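Long-range contact in cytochrome c (Pseudomonas aeruginosa, PDB 6RTE), which dehydrogenates dihydro-heme d1 in the biosynthesis of heme d1, using an eight-bladed beta-propeller joined to a heme c domain: residues I258-A272 and V284-P296. Sequence-based numbering, arbitrary orientation.
Sequences IPAADAQGQASRVSA and VALKDVHELWELP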
loop_
_atom_site.group_PDB
_atom_site.type_symbol
_atom_site.label_atom_id
_atom_site.label_comp_id
_atom_site.label_asym_id
_atom_site.label_seq_id
_atom_site.Cartn_x
_atom_site.Cartn_y
_atom_site.Cartn_z
ATOM N N ILE A 258 9.281 -17.233 6.748
ATOM C CA ILE A 258 9.668 -16.894 8.119
ATOM C C ILE A 258 8.418 -16.690 8.973
ATOM O O ILE A 258 7.750 -15.655 8.852
ATOM C CB ILE A 258 10.559 -15.638 8.156
ATOM C CG1 ILE A 258 11.767 -15.794 7.220
ATOM C CG2 ILE A 258 11.020 -15.382 9.579
ATOM C CD1 ILE A 258 12.547 -14.495 6.990
ATOM N N PRO A 259 8.054 -17.639 9.836
ATOM C CA PRO A 259 6.866 -17.440 10.688
ATOM C C PRO A 259 7.046 -16.230 11.597
ATOM O O PRO A 259 8.122 -15.995 12.147
ATOM C CB PRO A 259 6.776 -18.745 11.498
ATOM C CG PRO A 259 7.596 -19.760 10.720
ATOM C CD PRO A 259 8.694 -18.952 10.061
ATOM N N ALA A 260 5.991 -15.437 11.727
ATOM C CA ALA A 260 6.040 -14.251 12.578
ATOM C C ALA A 260 5.600 -14.675 13.979
ATOM O O ALA A 260 4.423 -14.973 14.217
ATOM C CB ALA A 260 5.167 -13.131 12.012
ATOM N N ALA A 261 6.557 -14.740 14.893
ATOM C CA ALA A 261 6.280 -15.130 16.267
ATOM C C ALA A 261 7.274 -14.408 17.161
ATOM O O ALA A 261 8.431 -14.208 16.773
ATOM C CB ALA A 261 6.379 -16.653 16.440
ATOM N N ASP A 262 6.830 -14.011 18.354
ATOM C CA ASP A 262 7.764 -13.340 19.245
ATOM C C ASP A 262 8.717 -14.367 19.853
ATOM O O ASP A 262 8.638 -15.574 19.580
ATOM C CB ASP A 262 7.021 -12.530 20.311
ATOM C CG ASP A 262 6.306 -13.393 21.335
ATOM O OD1 ASP A 262 6.495 -14.623 21.350
ATOM O OD2 ASP A 262 5.542 -12.820 22.136
ATOM N N ALA A 263 9.626 -13.881 20.702
ATOM C CA ALA A 263 10.635 -14.748 21.292
ATOM C C ALA A 263 10.019 -15.800 22.202
ATOM O O ALA A 263 10.643 -16.839 22.439
ATOM C CB ALA A 263 11.653 -13.913 22.080
ATOM N N GLN A 264 8.820 -15.549 22.726
ATOM C CA GLN A 264 8.110 -16.522 23.545
ATOM C C GLN A 264 7.287 -17.503 22.718
ATOM O O GLN A 264 6.619 -18.367 23.294
ATOM C CB GLN A 264 7.189 -15.810 24.541
ATOM C CG GLN A 264 7.917 -14.926 25.548
ATOM C CD GLN A 264 6.997 -14.391 26.640
ATOM O OE1 GLN A 264 6.018 -13.693 26.364
ATOM N NE2 GLN A 264 7.312 -14.721 27.886
ATOM N N GLY A 265 7.309 -17.387 21.389
ATOM C CA GLY A 265 6.570 -18.287 20.526
ATOM C C GLY A 265 5.156 -17.874 20.155
ATOM O O GLY A 265 4.484 -18.632 19.449
ATOM N N GLN A 266 4.681 -16.704 20.589
ATOM C CA GLN A 266 3.311 -16.287 20.288
ATOM C C GLN A 266 3.199 -15.807 18.839
ATOM O O GLN A 266 3.955 -14.937 18.407
ATOM C CB GLN A 266 2.857 -15.179 21.238
ATOM C CG GLN A 266 1.335 -14.961 21.232
ATOM C CD GLN A 266 0.836 -14.067 22.362
ATOM O OE1 GLN A 266 1.384 -14.061 23.471
ATOM N NE2 GLN A 266 -0.220 -13.311 22.083
ATOM N N ALA A 267 2.238 -16.370 18.105
ATOM C CA ALA A 267 2.063 -16.039 16.697
ATOM C C ALA A 267 1.566 -14.608 16.516
ATOM O O ALA A 267 0.850 -14.061 17.362
ATOM C CB ALA A 267 1.062 -16.999 16.052
ATOM N N SER A 268 1.932 -14.007 15.384
ATOM C CA SER A 268 1.493 -12.654 15.082
ATOM C C SER A 268 1.251 -12.484 13.593
ATOM O O SER A 268 1.900 -13.125 12.760
ATOM C CB SER A 268 2.524 -11.614 15.545
ATOM O OG SER A 268 2.120 -10.301 15.211
ATOM N N ARG A 269 0.323 -11.585 13.271
ATOM C CA ARG A 269 0.223 -11.038 11.932
ATOM C C ARG A 269 1.342 -10.023 11.710
ATOM O O ARG A 269 1.816 -9.384 12.651
ATOM C CB ARG A 269 -1.133 -10.358 11.735
ATOM C CG ARG A 269 -2.321 -11.285 11.868
ATOM C CD ARG A 269 -3.637 -10.507 11.936
ATOM N NE ARG A 269 -3.759 -9.770 13.196
ATOM C CZ ARG A 269 -4.777 -8.976 13.503
ATOM N NH1 ARG A 269 -5.782 -8.819 12.650
ATOM N NH2 ARG A 269 -4.793 -8.351 14.669
ATOM N N VAL A 270 1.776 -9.894 10.461
ATOM C CA VAL A 270 2.705 -8.835 10.079
ATOM C C VAL A 270 1.876 -7.640 9.646
ATOM O O VAL A 270 1.038 -7.756 8.750
ATOM C CB VAL A 270 3.652 -9.283 8.952
ATOM C CG1 VAL A 270 4.492 -8.098 8.494
ATOM C CG2 VAL A 270 4.556 -10.420 9.431
ATOM N N SER A 271 2.116 -6.483 10.268
ATOM C CA SER A 271 1.377 -5.294 9.884
ATOM C C SER A 271 1.932 -4.672 8.601
ATOM O O SER A 271 1.164 -4.311 7.700
ATOM C CB SER A 271 1.398 -4.275 11.014
ATOM O OG SER A 271 0.634 -3.152 10.616
ATOM N N ALA A 272 3.254 -4.534 8.504
ATOM C CA ALA A 272 3.868 -3.931 7.323
ATOM C C ALA A 272 5.362 -4.219 7.326
ATOM O O ALA A 272 5.979 -4.355 8.390
ATOM C CB ALA A 272 3.623 -2.413 7.286
ATOM N N VAL A 284 10.288 -4.642 10.151
ATOM C CA VAL A 284 8.998 -5.316 10.139
ATOM C C VAL A 284 8.188 -4.882 11.356
ATOM O O VAL A 284 8.663 -4.978 12.499
ATOM C CB VAL A 284 9.166 -6.850 10.121
ATOM C CG1 VAL A 284 7.805 -7.548 10.098
ATOM C CG2 VAL A 284 10.018 -7.271 8.917
ATOM N N ALA A 285 6.959 -4.433 11.107
ATOM C CA ALA A 285 5.994 -4.114 12.150
ATOM C C ALA A 285 5.092 -5.317 12.385
ATOM O O ALA A 285 4.506 -5.846 11.434
ATOM C CB ALA A 285 5.146 -2.908 11.763
ATOM N N LEU A 286 4.991 -5.746 13.640
ATOM C CA LEU A 286 4.193 -6.909 14.022
ATOM C C LEU A 286 2.916 -6.485 14.743
ATOM O O LEU A 286 2.949 -5.708 15.701
ATOM C CB LEU A 286 5.002 -7.854 14.915
ATOM C CG LEU A 286 6.199 -8.474 14.203
ATOM C CD1 LEU A 286 7.037 -9.282 15.174
ATOM C CD2 LEU A 286 5.754 -9.352 13.008
ATOM N N LYS A 287 1.794 -7.053 14.302
ATOM C CA LYS A 287 0.480 -6.611 14.756
ATOM C C LYS A 287 0.194 -7.025 16.196
ATOM O O LYS A 287 -0.405 -6.255 16.956
ATOM C CB LYS A 287 -0.579 -7.194 13.811
ATOM C CG LYS A 287 -1.930 -6.570 13.872
ATOM C CD LYS A 287 -1.894 -5.151 13.372
ATOM C CE LYS A 287 -3.259 -4.519 13.521
ATOM N NZ LYS A 287 -3.146 -3.049 13.655
ATOM N N ASP A 288 0.610 -8.227 16.600
ATOM C CA ASP A 288 0.015 -8.884 17.766
ATOM C C ASP A 288 1.000 -9.238 18.867
ATOM O O ASP A 288 0.606 -9.880 19.848
ATOM C CB ASP A 288 -0.716 -10.152 17.320
ATOM C CG ASP A 288 -1.729 -9.869 16.264
ATOM O OD1 ASP A 288 -2.645 -9.068 16.539
ATOM O OD2 ASP A 288 -1.585 -10.416 15.153
ATOM N N VAL A 289 2.259 -8.826 18.758
ATOM C CA VAL A 289 3.241 -9.081 19.800
ATOM C C VAL A 289 3.999 -7.788 20.084
ATOM O O VAL A 289 3.995 -6.845 19.290
ATOM C CB VAL A 289 4.221 -10.210 19.405
ATOM C CG1 VAL A 289 3.483 -11.552 19.372
ATOM C CG2 VAL A 289 4.865 -9.915 18.063
ATOM N N HIS A 290 4.667 -7.766 21.233
ATOM C CA HIS A 290 5.444 -6.600 21.651
ATOM C C HIS A 290 6.870 -6.650 21.134
ATOM O O HIS A 290 7.820 -6.475 21.898
ATOM C CB HIS A 290 5.436 -6.502 23.171
ATOM C CG HIS A 290 4.076 -6.321 23.743
ATOM N ND1 HIS A 290 3.609 -5.100 24.168
ATOM C CD2 HIS A 290 3.067 -7.203 23.938
ATOM C CE1 HIS A 290 2.378 -5.239 24.627
ATOM N NE2 HIS A 290 2.025 -6.504 24.493
ATOM N N GLU A 291 7.015 -6.876 19.824
ATOM C CA GLU A 291 8.313 -6.915 19.168
ATOM C C GLU A 291 8.229 -6.181 17.844
ATOM O O GLU A 291 7.184 -6.160 17.189
ATOM C CB GLU A 291 8.785 -8.347 18.879
ATOM C CG GLU A 291 9.513 -9.014 20.009
ATOM C CD GLU A 291 9.912 -10.440 19.686
ATOM O OE1 GLU A 291 9.996 -10.807 18.482
ATOM O OE2 GLU A 291 10.143 -11.187 20.650
ATOM N N LEU A 292 9.341 -5.585 17.452
ATOM C CA LEU A 292 9.551 -5.207 16.062
ATOM C C LEU A 292 10.879 -5.813 15.631
ATOM O O LEU A 292 11.757 -6.082 16.459
ATOM C CB LEU A 292 9.526 -3.697 15.850
ATOM C CG LEU A 292 10.654 -2.819 16.372
ATOM C CD1 LEU A 292 11.741 -2.681 15.330
ATOM C CD2 LEU A 292 10.111 -1.454 16.756
ATOM N N TRP A 293 10.989 -6.062 14.333
ATOM C CA TRP A 293 12.104 -6.824 13.775
ATOM C C TRP A 293 12.892 -5.956 12.805
ATOM O O TRP A 293 12.311 -5.147 12.063
ATOM C CB TRP A 293 11.602 -8.062 13.041
ATOM C CG TRP A 293 11.074 -9.186 13.891
ATOM C CD1 TRP A 293 10.939 -9.220 15.259
ATOM C CD2 TRP A 293 10.614 -10.454 13.413
ATOM N NE1 TRP A 293 10.425 -10.428 15.646
ATOM C CE2 TRP A 293 10.220 -11.208 14.538
ATOM C CE3 TRP A 293 10.504 -11.028 12.140
ATOM C CZ2 TRP A 293 9.723 -12.506 14.428
ATOM C CZ3 TRP A 293 10.008 -12.320 12.032
ATOM C CH2 TRP A 293 9.623 -13.043 13.165
ATOM N N GLU A 294 14.211 -6.115 12.822
ATOM C CA GLU A 294 15.071 -5.694 11.724
ATOM C C GLU A 294 15.724 -6.946 11.154
ATOM O O GLU A 294 16.214 -7.792 11.914
ATOM C CB GLU A 294 16.132 -4.689 12.186
ATOM C CG GLU A 294 16.971 -4.115 11.056
ATOM C CD GLU A 294 17.937 -3.036 11.516
ATOM O OE1 GLU A 294 18.182 -2.918 12.740
ATOM O OE2 GLU A 294 18.454 -2.298 10.650
ATOM N N LEU A 295 15.702 -7.075 9.831
ATOM C CA LEU A 295 16.313 -8.205 9.137
ATOM C C LEU A 295 17.413 -7.686 8.212
ATOM O O LEU A 295 17.120 -7.267 7.074
ATOM C CB LEU A 295 15.266 -8.978 8.344
ATOM C CG LEU A 295 14.228 -9.755 9.168
ATOM C CD1 LEU A 295 13.036 -8.861 9.546
ATOM C CD2 LEU A 295 13.744 -10.962 8.410
ATOM N N PRO A 296 18.671 -7.683 8.637
ATOM C CA PRO A 296 19.738 -7.192 7.761
ATOM C C PRO A 296 20.022 -8.128 6.597
ATOM O O PRO A 296 19.964 -9.358 6.721
ATOM C CB PRO A 296 20.951 -7.099 8.699
ATOM C CG PRO A 296 20.680 -8.093 9.754
ATOM C CD PRO A 296 19.189 -8.055 9.968
HETATM O O HOH W 1 5.570 -10.176 22.805
#
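Asp288 OD2 takes two N-H groups from Arg269: the backbone N on its anti side, at 2.9 Å, and the side-chain NE on its syn side. The other carboxylate oxygen, OD1, meets Arg269 NH2 at 2.9 Å, completing a side-on, bidentate salt bridge whose guanidinium and carboxylate planes lie only 7° apart. Lys287 lays its CG over one face of that guanidinium, and Tyr239 adds a cation-pi contact. Next door, Arg269 O accepts from Lys287 N and Ser268 OG, which come from opposite faces of its plane. Ser268 OG, turned away from its own backbone N (chi1 178°), lies where it can donate to Arg269 O and accept Asp288 N, which joins the two loops through one hydroxyl.

Farther along, Ser271 N and, weakly, Ala272 N both point to Ala285 O, a classic beta bulge near the start of strand 270-276. Val270 CG2 packs on Leu286 CD2 at 3.9 Å, while Leu286 CD1 lies over a face of the Trp293 indole. The carbonyls of Pro259 and Ala261 meet that ring at its edge; Ile258 and Trp293 run past each other in opposite senses, Ile258 CG2 touching Trp293 CZ3 obliquely. Trp293 NE1 donates in its ring plane to Glu291 OE1 (2.9 Å), which is also salt-bridged to Arg307; Glu291 OE2 accepts Ala263 N at 2.7 Å, from the turn Asp262-Gly265. A water links Asp262 OD2 to His290 N.

The loop between strands 254-259 and 270-276 thus joins two neighbouring propeller blades and is fastened to the second at its tip, through Ala263, and again at Ser268 and Arg269, where it runs into strand 270-276. Two carboxylates do much of that work, each binding backbone N-H as well as arginine, which probably favours their ionised forms.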